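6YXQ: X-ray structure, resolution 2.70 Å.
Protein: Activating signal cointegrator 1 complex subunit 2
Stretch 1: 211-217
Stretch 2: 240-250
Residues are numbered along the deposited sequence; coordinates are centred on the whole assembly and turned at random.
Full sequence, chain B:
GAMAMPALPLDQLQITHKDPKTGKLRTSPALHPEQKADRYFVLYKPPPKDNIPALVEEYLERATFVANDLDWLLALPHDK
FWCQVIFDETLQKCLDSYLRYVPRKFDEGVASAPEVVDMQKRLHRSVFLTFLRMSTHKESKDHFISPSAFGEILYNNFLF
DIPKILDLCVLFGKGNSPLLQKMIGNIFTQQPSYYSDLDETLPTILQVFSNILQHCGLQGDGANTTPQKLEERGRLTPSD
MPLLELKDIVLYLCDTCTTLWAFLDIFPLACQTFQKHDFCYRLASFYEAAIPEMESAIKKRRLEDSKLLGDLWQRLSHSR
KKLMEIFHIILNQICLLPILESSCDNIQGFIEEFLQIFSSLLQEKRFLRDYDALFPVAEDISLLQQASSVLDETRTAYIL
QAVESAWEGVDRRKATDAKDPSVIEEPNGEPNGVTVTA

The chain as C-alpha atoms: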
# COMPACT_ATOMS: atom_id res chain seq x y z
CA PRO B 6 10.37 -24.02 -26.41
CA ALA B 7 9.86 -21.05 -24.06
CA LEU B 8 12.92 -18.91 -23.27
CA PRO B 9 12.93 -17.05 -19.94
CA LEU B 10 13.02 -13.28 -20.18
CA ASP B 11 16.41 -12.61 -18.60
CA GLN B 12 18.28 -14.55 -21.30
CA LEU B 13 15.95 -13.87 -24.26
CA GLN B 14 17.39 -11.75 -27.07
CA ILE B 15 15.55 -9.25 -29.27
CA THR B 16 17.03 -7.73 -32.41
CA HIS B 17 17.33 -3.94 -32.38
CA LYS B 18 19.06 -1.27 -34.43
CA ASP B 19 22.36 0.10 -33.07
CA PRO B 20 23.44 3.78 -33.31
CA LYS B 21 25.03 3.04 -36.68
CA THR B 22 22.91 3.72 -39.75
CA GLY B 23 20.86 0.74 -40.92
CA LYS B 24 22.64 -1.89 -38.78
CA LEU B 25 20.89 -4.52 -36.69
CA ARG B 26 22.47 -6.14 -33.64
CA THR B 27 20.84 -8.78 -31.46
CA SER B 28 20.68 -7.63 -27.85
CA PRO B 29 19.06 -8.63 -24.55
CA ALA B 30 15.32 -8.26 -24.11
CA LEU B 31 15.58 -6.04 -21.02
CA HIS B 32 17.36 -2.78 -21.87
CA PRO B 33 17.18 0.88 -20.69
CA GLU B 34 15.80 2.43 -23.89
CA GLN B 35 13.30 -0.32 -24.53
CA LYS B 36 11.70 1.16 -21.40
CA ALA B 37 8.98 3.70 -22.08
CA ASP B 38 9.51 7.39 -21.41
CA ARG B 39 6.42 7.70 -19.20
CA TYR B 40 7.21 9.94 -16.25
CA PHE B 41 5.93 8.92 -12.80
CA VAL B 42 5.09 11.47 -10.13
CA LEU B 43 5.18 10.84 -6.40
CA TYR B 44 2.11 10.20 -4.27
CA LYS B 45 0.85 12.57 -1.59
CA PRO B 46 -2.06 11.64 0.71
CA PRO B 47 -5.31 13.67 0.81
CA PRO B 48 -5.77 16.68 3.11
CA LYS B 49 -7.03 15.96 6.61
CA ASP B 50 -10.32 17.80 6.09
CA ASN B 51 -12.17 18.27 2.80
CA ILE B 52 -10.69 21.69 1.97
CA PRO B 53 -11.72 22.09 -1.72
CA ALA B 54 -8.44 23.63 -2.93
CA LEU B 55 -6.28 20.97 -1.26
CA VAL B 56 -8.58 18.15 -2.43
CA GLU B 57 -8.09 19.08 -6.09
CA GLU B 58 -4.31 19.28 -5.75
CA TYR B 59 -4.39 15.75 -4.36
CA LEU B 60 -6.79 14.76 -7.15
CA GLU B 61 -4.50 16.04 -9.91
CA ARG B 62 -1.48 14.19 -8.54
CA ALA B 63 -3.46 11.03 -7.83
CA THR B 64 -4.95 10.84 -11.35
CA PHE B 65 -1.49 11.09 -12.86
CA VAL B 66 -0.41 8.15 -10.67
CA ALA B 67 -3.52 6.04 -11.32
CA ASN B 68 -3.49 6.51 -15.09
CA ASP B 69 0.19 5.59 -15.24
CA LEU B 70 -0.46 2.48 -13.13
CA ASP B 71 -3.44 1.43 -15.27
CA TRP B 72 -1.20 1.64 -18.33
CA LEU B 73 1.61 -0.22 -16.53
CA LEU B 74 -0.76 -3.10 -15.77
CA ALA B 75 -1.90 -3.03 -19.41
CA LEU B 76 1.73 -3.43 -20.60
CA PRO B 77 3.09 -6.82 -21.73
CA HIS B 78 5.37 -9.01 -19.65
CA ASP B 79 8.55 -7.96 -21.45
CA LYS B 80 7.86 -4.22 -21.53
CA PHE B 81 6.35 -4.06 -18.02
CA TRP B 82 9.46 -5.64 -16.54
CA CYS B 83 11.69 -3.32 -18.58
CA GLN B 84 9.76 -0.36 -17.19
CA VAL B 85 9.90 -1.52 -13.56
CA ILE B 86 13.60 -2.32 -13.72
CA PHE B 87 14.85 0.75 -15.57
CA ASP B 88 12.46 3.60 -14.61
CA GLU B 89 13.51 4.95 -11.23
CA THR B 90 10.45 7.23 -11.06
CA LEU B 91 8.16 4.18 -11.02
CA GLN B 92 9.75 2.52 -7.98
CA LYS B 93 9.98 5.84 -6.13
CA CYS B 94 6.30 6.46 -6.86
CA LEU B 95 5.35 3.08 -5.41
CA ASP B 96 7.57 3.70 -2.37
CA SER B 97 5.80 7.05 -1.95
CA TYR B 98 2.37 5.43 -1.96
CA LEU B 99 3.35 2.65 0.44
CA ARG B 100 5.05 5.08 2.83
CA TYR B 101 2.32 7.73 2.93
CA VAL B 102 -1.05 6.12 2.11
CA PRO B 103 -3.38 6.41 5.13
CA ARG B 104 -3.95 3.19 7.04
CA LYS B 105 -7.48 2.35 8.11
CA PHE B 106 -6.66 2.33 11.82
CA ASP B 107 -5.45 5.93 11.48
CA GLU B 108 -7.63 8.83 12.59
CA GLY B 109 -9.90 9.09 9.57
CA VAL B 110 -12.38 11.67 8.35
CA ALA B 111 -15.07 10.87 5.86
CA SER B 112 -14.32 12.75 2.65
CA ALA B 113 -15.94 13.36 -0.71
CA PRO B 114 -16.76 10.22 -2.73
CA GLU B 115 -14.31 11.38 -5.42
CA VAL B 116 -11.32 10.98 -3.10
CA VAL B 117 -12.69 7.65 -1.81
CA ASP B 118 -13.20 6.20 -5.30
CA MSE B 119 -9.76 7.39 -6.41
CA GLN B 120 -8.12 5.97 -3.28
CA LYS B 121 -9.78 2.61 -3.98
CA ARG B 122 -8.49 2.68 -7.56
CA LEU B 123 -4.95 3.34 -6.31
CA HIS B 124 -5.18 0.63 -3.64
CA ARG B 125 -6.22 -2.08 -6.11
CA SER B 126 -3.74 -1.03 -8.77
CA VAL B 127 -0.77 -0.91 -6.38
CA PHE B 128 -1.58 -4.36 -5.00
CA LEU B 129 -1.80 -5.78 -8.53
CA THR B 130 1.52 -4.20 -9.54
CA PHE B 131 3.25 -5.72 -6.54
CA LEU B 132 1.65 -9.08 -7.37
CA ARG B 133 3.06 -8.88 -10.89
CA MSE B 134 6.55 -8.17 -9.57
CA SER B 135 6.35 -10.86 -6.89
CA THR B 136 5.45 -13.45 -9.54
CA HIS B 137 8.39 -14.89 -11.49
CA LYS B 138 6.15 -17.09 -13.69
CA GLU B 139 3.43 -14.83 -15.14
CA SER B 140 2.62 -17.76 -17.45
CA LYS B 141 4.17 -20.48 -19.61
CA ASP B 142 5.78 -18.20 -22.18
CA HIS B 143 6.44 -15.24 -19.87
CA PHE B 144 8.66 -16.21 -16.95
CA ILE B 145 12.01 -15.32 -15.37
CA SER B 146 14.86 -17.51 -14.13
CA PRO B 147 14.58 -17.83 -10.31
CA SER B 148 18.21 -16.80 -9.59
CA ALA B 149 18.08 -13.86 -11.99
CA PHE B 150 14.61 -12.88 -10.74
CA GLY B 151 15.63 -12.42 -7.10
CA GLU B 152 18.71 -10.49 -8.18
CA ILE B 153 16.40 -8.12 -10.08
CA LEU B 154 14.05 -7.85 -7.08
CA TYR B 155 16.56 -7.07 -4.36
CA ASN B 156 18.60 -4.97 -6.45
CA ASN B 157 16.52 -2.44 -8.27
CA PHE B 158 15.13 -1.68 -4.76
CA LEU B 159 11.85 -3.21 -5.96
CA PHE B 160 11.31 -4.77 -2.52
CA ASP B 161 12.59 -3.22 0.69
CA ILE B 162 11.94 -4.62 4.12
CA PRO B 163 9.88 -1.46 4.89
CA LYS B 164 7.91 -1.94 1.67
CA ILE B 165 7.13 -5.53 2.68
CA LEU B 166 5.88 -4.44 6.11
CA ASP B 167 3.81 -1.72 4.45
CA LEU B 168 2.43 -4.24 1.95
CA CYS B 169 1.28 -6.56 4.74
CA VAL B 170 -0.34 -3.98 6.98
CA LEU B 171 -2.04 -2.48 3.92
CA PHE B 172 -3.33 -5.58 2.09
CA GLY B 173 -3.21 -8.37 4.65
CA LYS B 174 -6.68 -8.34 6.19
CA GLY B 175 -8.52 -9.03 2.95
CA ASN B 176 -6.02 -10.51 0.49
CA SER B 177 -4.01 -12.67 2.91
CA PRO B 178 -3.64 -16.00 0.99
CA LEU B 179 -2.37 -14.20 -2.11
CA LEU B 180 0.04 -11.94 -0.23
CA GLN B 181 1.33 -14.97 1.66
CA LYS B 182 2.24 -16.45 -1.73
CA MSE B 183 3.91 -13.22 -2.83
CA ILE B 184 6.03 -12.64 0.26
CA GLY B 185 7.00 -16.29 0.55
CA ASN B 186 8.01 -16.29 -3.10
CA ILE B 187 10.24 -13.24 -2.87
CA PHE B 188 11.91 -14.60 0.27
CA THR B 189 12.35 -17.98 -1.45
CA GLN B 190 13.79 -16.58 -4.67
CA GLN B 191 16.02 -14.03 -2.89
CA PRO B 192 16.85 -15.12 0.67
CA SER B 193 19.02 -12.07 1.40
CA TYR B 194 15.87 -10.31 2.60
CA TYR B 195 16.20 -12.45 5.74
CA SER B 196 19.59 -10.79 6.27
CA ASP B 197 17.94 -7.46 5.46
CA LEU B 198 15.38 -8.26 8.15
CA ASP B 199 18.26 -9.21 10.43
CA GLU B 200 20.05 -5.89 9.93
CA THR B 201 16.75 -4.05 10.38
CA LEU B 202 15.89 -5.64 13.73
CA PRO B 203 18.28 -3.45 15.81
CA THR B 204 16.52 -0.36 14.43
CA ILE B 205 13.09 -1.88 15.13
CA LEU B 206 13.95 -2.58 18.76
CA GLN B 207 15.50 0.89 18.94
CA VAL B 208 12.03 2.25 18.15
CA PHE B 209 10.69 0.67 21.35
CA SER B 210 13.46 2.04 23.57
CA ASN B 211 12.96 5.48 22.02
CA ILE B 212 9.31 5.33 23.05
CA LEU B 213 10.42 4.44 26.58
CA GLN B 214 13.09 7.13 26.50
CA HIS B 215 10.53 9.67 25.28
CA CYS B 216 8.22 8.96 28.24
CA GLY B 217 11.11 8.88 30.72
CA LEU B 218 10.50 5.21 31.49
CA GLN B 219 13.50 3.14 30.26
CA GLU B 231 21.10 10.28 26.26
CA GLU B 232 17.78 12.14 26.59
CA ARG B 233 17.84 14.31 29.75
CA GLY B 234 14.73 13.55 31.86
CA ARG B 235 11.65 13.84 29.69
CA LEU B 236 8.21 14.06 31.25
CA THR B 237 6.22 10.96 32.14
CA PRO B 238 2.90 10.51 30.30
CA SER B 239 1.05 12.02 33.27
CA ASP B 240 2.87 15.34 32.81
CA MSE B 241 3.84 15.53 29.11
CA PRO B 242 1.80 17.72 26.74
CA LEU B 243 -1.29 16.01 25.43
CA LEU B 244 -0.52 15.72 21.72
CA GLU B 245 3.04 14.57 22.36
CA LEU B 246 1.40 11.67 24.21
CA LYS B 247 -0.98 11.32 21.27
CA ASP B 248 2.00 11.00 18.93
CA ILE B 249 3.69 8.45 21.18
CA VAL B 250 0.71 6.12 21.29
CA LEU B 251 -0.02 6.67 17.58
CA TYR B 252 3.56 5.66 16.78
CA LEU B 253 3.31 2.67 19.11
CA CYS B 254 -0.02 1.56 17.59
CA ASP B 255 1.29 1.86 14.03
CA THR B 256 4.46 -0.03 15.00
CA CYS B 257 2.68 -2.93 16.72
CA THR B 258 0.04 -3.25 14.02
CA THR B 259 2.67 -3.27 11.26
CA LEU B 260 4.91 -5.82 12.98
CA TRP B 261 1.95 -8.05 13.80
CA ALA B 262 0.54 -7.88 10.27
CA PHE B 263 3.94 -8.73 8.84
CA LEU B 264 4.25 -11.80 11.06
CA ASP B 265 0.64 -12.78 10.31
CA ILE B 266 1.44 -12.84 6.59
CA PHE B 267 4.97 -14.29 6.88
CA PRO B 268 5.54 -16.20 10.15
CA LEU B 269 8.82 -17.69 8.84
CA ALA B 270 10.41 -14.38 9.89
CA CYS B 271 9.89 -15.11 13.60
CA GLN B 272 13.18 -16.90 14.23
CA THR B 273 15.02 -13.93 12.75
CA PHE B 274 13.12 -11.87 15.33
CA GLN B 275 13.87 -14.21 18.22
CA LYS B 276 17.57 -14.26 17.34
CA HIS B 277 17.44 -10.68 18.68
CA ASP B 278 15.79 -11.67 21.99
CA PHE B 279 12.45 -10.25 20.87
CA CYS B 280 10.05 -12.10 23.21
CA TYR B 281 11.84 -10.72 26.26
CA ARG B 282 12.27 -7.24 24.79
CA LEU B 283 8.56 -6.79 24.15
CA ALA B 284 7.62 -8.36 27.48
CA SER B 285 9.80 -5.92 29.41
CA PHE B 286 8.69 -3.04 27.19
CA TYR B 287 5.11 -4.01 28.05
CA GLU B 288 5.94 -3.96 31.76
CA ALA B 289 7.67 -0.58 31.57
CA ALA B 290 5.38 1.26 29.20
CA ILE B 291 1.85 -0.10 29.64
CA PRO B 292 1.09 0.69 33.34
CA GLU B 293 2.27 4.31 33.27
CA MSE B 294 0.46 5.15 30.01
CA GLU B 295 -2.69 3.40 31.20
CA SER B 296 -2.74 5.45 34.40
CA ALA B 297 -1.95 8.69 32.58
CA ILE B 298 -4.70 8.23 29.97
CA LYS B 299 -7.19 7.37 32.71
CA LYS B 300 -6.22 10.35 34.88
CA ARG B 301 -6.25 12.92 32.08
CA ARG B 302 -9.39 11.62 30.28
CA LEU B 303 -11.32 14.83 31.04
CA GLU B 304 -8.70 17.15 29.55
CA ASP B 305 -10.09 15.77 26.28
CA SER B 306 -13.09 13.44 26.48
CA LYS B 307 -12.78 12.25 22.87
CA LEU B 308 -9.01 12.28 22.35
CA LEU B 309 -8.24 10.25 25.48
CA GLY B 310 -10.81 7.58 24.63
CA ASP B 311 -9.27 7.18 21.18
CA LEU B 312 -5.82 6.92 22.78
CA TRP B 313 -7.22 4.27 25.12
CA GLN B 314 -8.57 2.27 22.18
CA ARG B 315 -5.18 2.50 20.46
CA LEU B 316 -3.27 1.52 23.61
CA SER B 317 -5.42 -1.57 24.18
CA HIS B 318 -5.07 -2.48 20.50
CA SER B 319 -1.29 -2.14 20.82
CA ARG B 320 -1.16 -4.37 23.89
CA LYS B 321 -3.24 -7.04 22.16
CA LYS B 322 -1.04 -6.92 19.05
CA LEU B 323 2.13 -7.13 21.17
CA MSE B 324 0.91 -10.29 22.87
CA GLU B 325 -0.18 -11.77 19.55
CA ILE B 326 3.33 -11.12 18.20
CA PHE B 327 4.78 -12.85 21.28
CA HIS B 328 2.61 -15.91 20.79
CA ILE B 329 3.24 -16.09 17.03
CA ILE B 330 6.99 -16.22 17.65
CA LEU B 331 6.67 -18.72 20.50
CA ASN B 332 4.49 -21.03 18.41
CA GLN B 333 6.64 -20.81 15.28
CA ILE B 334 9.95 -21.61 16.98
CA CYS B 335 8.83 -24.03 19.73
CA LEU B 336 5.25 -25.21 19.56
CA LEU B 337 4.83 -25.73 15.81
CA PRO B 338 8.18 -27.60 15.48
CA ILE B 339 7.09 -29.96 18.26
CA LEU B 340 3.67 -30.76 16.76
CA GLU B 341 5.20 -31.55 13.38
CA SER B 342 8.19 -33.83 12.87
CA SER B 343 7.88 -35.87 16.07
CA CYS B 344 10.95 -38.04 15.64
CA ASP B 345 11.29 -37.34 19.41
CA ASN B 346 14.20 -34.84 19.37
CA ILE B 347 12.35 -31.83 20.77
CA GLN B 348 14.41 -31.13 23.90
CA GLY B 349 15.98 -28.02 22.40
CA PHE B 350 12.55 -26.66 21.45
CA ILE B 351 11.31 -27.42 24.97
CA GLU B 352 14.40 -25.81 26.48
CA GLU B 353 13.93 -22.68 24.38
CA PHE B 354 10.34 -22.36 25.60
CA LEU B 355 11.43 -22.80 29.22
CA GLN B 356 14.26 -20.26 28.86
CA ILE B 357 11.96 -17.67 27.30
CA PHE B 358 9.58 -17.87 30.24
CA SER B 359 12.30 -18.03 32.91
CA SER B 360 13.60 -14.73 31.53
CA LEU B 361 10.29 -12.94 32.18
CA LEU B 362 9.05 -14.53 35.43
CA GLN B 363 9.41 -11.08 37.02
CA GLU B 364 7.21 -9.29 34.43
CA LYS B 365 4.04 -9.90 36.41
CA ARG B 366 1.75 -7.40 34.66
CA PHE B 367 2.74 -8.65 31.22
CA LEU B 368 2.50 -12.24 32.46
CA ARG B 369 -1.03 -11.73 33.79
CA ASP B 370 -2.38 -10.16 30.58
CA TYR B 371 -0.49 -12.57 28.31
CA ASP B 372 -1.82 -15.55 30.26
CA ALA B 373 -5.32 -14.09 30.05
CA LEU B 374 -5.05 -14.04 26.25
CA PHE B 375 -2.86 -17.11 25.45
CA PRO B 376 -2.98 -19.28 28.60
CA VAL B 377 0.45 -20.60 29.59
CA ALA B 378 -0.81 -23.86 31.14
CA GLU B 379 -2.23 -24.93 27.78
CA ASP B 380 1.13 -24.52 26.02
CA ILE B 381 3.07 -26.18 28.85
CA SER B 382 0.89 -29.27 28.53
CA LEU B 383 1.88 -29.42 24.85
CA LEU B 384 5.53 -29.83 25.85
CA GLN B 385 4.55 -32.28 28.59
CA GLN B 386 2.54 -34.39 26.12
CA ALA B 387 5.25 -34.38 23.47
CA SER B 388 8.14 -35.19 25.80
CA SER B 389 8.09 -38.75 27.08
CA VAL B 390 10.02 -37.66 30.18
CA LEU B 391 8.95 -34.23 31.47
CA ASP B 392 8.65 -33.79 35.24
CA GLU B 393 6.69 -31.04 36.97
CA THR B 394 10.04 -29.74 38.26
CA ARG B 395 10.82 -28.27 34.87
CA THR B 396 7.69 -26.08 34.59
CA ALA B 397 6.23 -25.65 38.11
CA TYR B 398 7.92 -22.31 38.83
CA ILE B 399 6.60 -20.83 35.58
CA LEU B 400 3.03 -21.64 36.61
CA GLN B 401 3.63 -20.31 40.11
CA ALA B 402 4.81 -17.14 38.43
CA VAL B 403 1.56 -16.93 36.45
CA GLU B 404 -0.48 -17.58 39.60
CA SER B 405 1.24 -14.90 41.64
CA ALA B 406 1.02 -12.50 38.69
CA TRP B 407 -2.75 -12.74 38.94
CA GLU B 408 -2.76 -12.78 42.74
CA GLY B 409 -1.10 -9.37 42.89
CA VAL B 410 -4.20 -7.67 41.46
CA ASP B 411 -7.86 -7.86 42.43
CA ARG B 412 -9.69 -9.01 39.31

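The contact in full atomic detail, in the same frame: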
# COMPACT_ATOMS: atom_id res chain seq x y z
N ASN B 211 13.24 4.06 22.23
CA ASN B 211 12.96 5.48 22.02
C ASN B 211 11.65 5.87 22.67
O ASN B 211 11.58 6.84 23.44
CB ASN B 211 12.95 5.79 20.53
CG ASN B 211 14.34 5.84 19.94
OD1 ASN B 211 15.31 6.14 20.65
ND2 ASN B 211 14.45 5.55 18.65
N ILE B 212 10.60 5.08 22.42
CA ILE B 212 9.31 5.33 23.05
C ILE B 212 9.48 5.42 24.56
O ILE B 212 9.12 6.43 25.19
CB ILE B 212 8.31 4.23 22.65
CG1 ILE B 212 8.02 4.34 21.14
CG2 ILE B 212 7.04 4.30 23.50
CD1 ILE B 212 7.17 3.22 20.56
N LEU B 213 10.11 4.40 25.15
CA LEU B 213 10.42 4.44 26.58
C LEU B 213 11.18 5.71 26.92
O LEU B 213 10.76 6.49 27.79
CB LEU B 213 11.23 3.21 26.98
CG LEU B 213 10.47 1.88 26.95
CD1 LEU B 213 11.41 0.72 27.17
CD2 LEU B 213 9.35 1.89 27.98
N GLN B 214 12.27 5.97 26.20
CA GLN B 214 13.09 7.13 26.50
C GLN B 214 12.32 8.43 26.31
O GLN B 214 12.65 9.43 26.96
CB GLN B 214 14.34 7.11 25.62
CG GLN B 214 15.56 7.73 26.27
CD GLN B 214 16.84 7.22 25.67
OE1 GLN B 214 16.93 6.06 25.25
NE2 GLN B 214 17.86 8.08 25.63
N HIS B 215 11.29 8.44 25.46
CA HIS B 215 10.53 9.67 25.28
C HIS B 215 9.55 9.90 26.42
O HIS B 215 9.21 11.05 26.72
CB HIS B 215 9.80 9.65 23.94
CG HIS B 215 9.63 11.01 23.33
ND1 HIS B 215 8.44 11.69 23.37
CD2 HIS B 215 10.50 11.81 22.68
CE1 HIS B 215 8.58 12.86 22.76
NE2 HIS B 215 9.83 12.95 22.33
N CYS B 216 9.10 8.83 27.08
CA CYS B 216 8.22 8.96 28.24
C CYS B 216 8.99 8.97 29.56
O CYS B 216 8.36 8.99 30.62
CB CYS B 216 7.19 7.83 28.26
SG CYS B 216 6.42 7.46 26.67
N GLY B 217 10.32 8.96 29.51
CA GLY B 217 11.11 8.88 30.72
C GLY B 217 10.85 7.62 31.52
O GLY B 217 10.69 7.66 32.74
N ASP B 240 2.52 13.93 32.86
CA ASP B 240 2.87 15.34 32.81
C ASP B 240 2.96 15.87 31.38
O ASP B 240 2.43 16.94 31.09
CB ASP B 240 4.20 15.57 33.54
CG ASP B 240 4.27 14.80 34.83
OD1 ASP B 240 3.27 14.85 35.59
OD2 ASP B 240 5.29 14.13 35.09
N MSE B 241 3.63 15.14 30.50
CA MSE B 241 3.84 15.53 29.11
C MSE B 241 2.63 16.19 28.43
O MSE B 241 1.47 15.87 28.75
CB MSE B 241 4.27 14.31 28.31
CG MSE B 241 3.18 13.31 28.07
SE MSE B 241 3.84 11.98 26.81
CE MSE B 241 5.63 11.68 27.43
N PRO B 242 2.90 17.10 27.50
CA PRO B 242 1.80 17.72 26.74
C PRO B 242 0.97 16.68 26.01
O PRO B 242 1.47 15.63 25.61
CB PRO B 242 2.54 18.64 25.76
CG PRO B 242 3.82 18.98 26.47
CD PRO B 242 4.19 17.74 27.24
N LEU B 243 -0.31 17.01 25.83
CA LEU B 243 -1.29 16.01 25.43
C LEU B 243 -0.95 15.39 24.08
O LEU B 243 -0.92 14.16 23.93
CB LEU B 243 -2.69 16.63 25.39
CG LEU B 243 -3.70 16.09 26.40
CD1 LEU B 243 -5.02 16.81 26.27
CD2 LEU B 243 -3.88 14.59 26.22
N LEU B 244 -0.69 16.23 23.08
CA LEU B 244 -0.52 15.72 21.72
C LEU B 244 0.88 15.16 21.46
O LEU B 244 1.07 14.50 20.44
CB LEU B 244 -0.86 16.82 20.71
CG LEU B 244 -2.32 17.27 20.84
CD1 LEU B 244 -2.41 18.73 21.27
CD2 LEU B 244 -3.11 17.01 19.56
N GLU B 245 1.84 15.39 22.36
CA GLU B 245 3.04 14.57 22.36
C GLU B 245 2.72 13.14 22.77
O GLU B 245 3.20 12.18 22.15
CB GLU B 245 4.09 15.18 23.31
CG GLU B 245 4.97 16.24 22.68
CD GLU B 245 6.16 16.61 23.57
OE1 GLU B 245 5.96 16.83 24.78
OE2 GLU B 245 7.29 16.69 23.05
N LEU B 246 1.89 12.99 23.81
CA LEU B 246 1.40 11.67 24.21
C LEU B 246 0.60 11.02 23.09
O LEU B 246 0.70 9.81 22.85
CB LEU B 246 0.54 11.81 25.47
CG LEU B 246 -0.25 10.61 25.98
CD1 LEU B 246 0.70 9.53 26.43
CD2 LEU B 246 -1.13 11.05 27.12
N LYS B 247 -0.23 11.82 22.41
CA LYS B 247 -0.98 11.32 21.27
C LYS B 247 -0.04 10.75 20.22
O LYS B 247 -0.27 9.66 19.69
CB LYS B 247 -1.84 12.45 20.69
CG LYS B 247 -2.75 12.08 19.53
CD LYS B 247 -3.44 13.32 18.99
CE LYS B 247 -4.35 13.02 17.80
NZ LYS B 247 -5.03 14.25 17.30
N ASP B 248 1.04 11.47 19.92
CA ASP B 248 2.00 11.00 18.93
C ASP B 248 2.68 9.73 19.39
O ASP B 248 2.90 8.81 18.59
CB ASP B 248 3.03 12.08 18.63
CG ASP B 248 2.60 13.00 17.50
OD1 ASP B 248 1.48 12.82 16.97
OD2 ASP B 248 3.38 13.90 17.14
N ILE B 249 3.03 9.65 20.67
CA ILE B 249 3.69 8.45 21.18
C ILE B 249 2.80 7.23 20.99
O ILE B 249 3.25 6.20 20.46
CB ILE B 249 4.07 8.63 22.66
CG1 ILE B 249 5.13 9.72 22.80
CG2 ILE B 249 4.56 7.32 23.21
CD1 ILE B 249 6.45 9.38 22.15
N VAL B 250 1.54 7.31 21.41
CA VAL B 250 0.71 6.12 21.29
C VAL B 250 0.29 5.86 19.85
O VAL B 250 0.06 4.71 19.47
CB VAL B 250 -0.52 6.18 22.23
CG1 VAL B 250 -0.11 6.66 23.62
CG2 VAL B 250 -1.59 7.04 21.64

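Ile249 is the centre of this contact. Its CA-to-CB bond points toward the first stretch, and it is the residue most covered by the other side. Its CG2 methyl meets two side chains of the first stretch: CG2 of Ile249 lies 3.9 Å from CG2 of Ile212 and 3.9 Å from SG of Cys216. Ile212 and Cys216 are four residues apart, about one helical turn, so both can reach the same methyl. All three residues are buried. The contacts are apolar, and they add to the burial of these side chains.

Selenomethionine Met241 extends the apolar patch. It precedes the second helix, and its CA-to-CB bond points toward the first stretch. Its CE methyl sits 3.8 Å from CA of Cys216 and 4.2 Å from CB of Cys216. The same CE is 3.7 Å from the backbone O of His215.

The backbone register matches this pairing. The two helices run nearly antiparallel, at 165°, with axes 11.0 Å apart at closest approach. Ile212 lies level with Ile249, with their CA atoms 6.7 Å apart, while Cys216 lies near Met241 at the other end, CA to CA 7.9 Å. Pro242 holds the N-cap position of the second helix, and its O accepts a hydrogen bond from Leu246 N at 3.2 Å. Gly217 leaves the helical conformation with positive phi, which favours glycine.

His215 links the apolar centre to the polar edge. Its ND1 is 3.3 Å from CD1 of Ile249, a close van der Waals approach. At the polar margin of the contact, CE1 of His215 is 4.1 Å from OE2 of Glu245. Both side chains are partly exposed. This is proximity between a ring carbon and a carboxylate oxygen, not a salt bridge. No hydrogen bond crosses between the stretches, so the contact rests on packing, mostly between side chains.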